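Local coordinates for protein aldehyde dehydrogenase (Burkholderia vietnamiensis, PDB 5KF0) that probably oxidises aldehydes to carboxylic acids with a nicotinamide cofactor and binds NADPH, at residues 108-111 with 112-116. Numbering follows the deposited sequence. Where two conformers were deposited one is given.
Sequences GEVT and RLIDT. With ACT (acetate ion), chain H.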
ATOM      1  N   GLY A 108      -9.833   7.253 -31.720  1.00 15.57           N
ATOM      2  CA  GLY A 108     -10.000   6.800 -30.351  1.00 18.65           C
ATOM      3  C   GLY A 108      -8.796   6.038 -29.832  1.00 17.27           C
ATOM      4  O   GLY A 108      -8.432   6.159 -28.657  1.00 14.38           O
ATOM      5  N   GLU A 109      -8.164   5.232 -30.693  1.00 13.39           N
ATOM      6  CA  GLU A 109      -6.991   4.492 -30.233  1.00 12.58           C
ATOM      7  C   GLU A 109      -5.795   5.411 -30.029  1.00 14.12           C
ATOM      8  O   GLU A 109      -4.987   5.181 -29.119  1.00 13.46           O
ATOM      9  CB  GLU A 109      -6.629   3.359 -31.199  1.00 13.98           C
ATOM     10  CG  GLU A 109      -5.425   2.562 -30.682  1.00 12.76           C
ATOM     11  CD  GLU A 109      -5.041   1.351 -31.503  1.00 12.24           C
ATOM     12  OE1 GLU A 109      -5.831   0.893 -32.349  1.00 14.72           O
ATOM     13  OE2 GLU A 109      -3.913   0.854 -31.287  1.00 13.25           O
ATOM     14  N   VAL A 110      -5.649   6.447 -30.861  1.00 12.67           N
ATOM     15  CA  VAL A 110      -4.560   7.397 -30.631  1.00 11.84           C
ATOM     16  C   VAL A 110      -4.762   8.116 -29.299  1.00 13.82           C
ATOM     17  O   VAL A 110      -3.805   8.358 -28.558  1.00 11.96           O
ATOM     18  CB  VAL A 110      -4.436   8.378 -31.814  1.00 12.67           C
ATOM     19  CG1 VAL A 110      -3.276   9.359 -31.581  1.00 13.80           C
ATOM     20  CG2 VAL A 110      -4.208   7.607 -33.117  1.00 14.55           C
ATOM     21  N   THR A 111      -6.010   8.448 -28.959  1.00 13.93           N
ATOM     22  CA  THR A 111      -6.269   9.017 -27.639  1.00 14.22           C
ATOM     23  C   THR A 111      -5.832   8.058 -26.539  1.00 16.36           C
ATOM     24  O   THR A 111      -5.240   8.476 -25.536  1.00 14.13           O
ATOM     25  CB  THR A 111      -7.750   9.366 -27.498  1.00 16.94           C
ATOM     26  OG1 THR A 111      -8.096  10.353 -28.480  1.00 17.86           O
ATOM     27  CG2 THR A 111      -8.062   9.902 -26.103  1.00 18.23           C
ATOM     28  N   ARG A 112      -6.083   6.764 -26.725  1.00 12.91           N
ATOM     29  CA  ARG A 112      -5.674   5.757 -25.746  0.53 11.82           C
ATOM     30  C   ARG A 112      -4.159   5.646 -25.660  1.00 13.85           C
ATOM     31  O   ARG A 112      -3.594   5.479 -24.570  1.00 13.21           O
ATOM     32  CB  ARG A 112      -6.274   4.400 -26.121  0.53 10.53           C
ATOM     33  CG  ARG A 112      -7.784   4.333 -26.013  0.53 14.18           C
ATOM     34  CD  ARG A 112      -8.229   4.073 -24.583  0.53 13.95           C
ATOM     35  NE  ARG A 112      -7.705   2.805 -24.072  0.53 15.80           N
ATOM     36  CZ  ARG A 112      -8.191   1.610 -24.387  0.53 16.85           C
ATOM     37  NH1 ARG A 112      -9.228   1.510 -25.212  0.53 21.88           N
ATOM     38  NH2 ARG A 112      -7.640   0.509 -23.886  0.53 15.53           N
ATOM     39  N   LEU A 113      -3.484   5.708 -26.813  1.00 10.94           N
ATOM     40  CA  LEU A 113      -2.020   5.689 -26.845  1.00  9.92           C
ATOM     41  C   LEU A 113      -1.456   6.793 -25.961  1.00 14.07           C
ATOM     42  O   LEU A 113      -0.533   6.573 -25.170  1.00 11.63           O
ATOM     43  CB  LEU A 113      -1.538   5.871 -28.291  1.00 10.86           C
ATOM     44  CG  LEU A 113      -0.071   6.297 -28.503  1.00 10.76           C
ATOM     45  CD1 LEU A 113       0.902   5.187 -28.089  1.00 10.74           C
ATOM     46  CD2 LEU A 113       0.190   6.719 -29.954  1.00 12.97           C
ATOM     47  N   ILE A 114      -2.005   8.001 -26.105  1.00 13.51           N
ATOM     48  CA  ILE A 114      -1.591   9.131 -25.278  1.00 12.61           C
ATOM     49  C   ILE A 114      -1.922   8.876 -23.810  1.00 13.01           C
ATOM     50  O   ILE A 114      -1.087   9.111 -22.926  1.00 15.84           O
ATOM     51  CB  ILE A 114      -2.239  10.429 -25.797  1.00 15.27           C
ATOM     52  CG1 ILE A 114      -1.652  10.790 -27.157  1.00 15.42           C
ATOM     53  CG2 ILE A 114      -2.018  11.562 -24.806  1.00 15.98           C
ATOM     54  CD1 ILE A 114      -2.549  11.694 -28.003  1.00 16.28           C
ATOM     55  N   ASP A 115      -3.136   8.378 -23.531  1.00 12.76           N
ATOM     56  CA  ASP A 115      -3.536   8.036 -22.165  1.00 13.61           C
ATOM     57  C   ASP A 115      -2.553   7.058 -21.532  1.00 14.07           C
ATOM     58  O   ASP A 115      -2.145   7.223 -20.376  1.00 11.81           O
ATOM     59  CB  ASP A 115      -4.941   7.410 -22.144  1.00 16.47           C
ATOM     60  CG  ASP A 115      -6.073   8.408 -22.411  1.00 35.59           C
ATOM     61  OD1 ASP A 115      -5.868   9.635 -22.338  1.00 28.71           O
ATOM     62  OD2 ASP A 115      -7.202   7.931 -22.681  1.00 39.72           O
ATOM     63  N   THR A 116      -2.173   6.016 -22.276  1.00 10.29           N
ATOM     64  CA  THR A 116      -1.294   4.986 -21.730  1.00 10.24           C
ATOM     65  C   THR A 116       0.083   5.551 -21.399  1.00 10.04           C
ATOM     66  O   THR A 116       0.633   5.278 -20.324  1.00  9.99           O
ATOM     67  CB  THR A 116      -1.207   3.821 -22.723  1.00 11.72           C
ATOM     68  OG1 THR A 116      -2.514   3.260 -22.896  1.00 11.34           O
ATOM     69  CG2 THR A 116      -0.243   2.728 -22.242  1.00 11.41           C
TER
HETATM   70  C   ACT H 504      -8.166  -3.031 -25.262  0.82 28.33           C
HETATM   71  O   ACT H 504      -9.033  -2.125 -25.432  0.82 22.49           O
HETATM   72  OXT ACT H 504      -6.979  -2.668 -25.097  0.82 22.33           O
HETATM   73  CH3 ACT H 504      -8.507  -4.488 -25.245  0.82 28.92           C
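L113 N donates to E109 O at 2.8 Å, and D115 N reaches T111 O at 2.9 Å, two of four successive i to i+4 bonds; R112 to G108 and I114 to V110 complete the run, which marks regular alpha helix. R112 fits the polar flank because its long chain can bend, at chi2 (-82°) and chi3 (-60°), and carry the guanidinium off the helix. Its CG, anti to the carbonyl carbon (chi1 -67°), rests 3.3 Å from G108 O. In the conformer described, NH2 makes two weak hydrogen bonds to an acetate ion, the nearer to ACT O at 3.4 Å, with that oxygen in the guanidinium plane at its edge. The acetate, probably from the crystallisation liquor, also takes a bond from R448, while NE of R112 forms a salt bridge with D450. E109, a buried carboxylate, is balanced by a salt bridge to K101 and a hydrogen bond from N166 N. T111 and D115 lie side by side, pointing the same way, with T111 CG2 4.0 Å from D115 OD2. T111 is exposed, and its short side chain lets OG1 hydrogen-bond to R107 O one turn back, whereas D115 lies against S137 of the second subunit. One turn of the apolar side pairs branched residues, V110 CG1 meeting I114 CD1 at 4.3 Å. Both segments lie on helix 103-123, which packs against three helices: V110 on F88 and L91 of helix 88-99, I114 on V81 and F84 of helix 70-86, and L113 on both F84 and A169, the latter in helix 164-178.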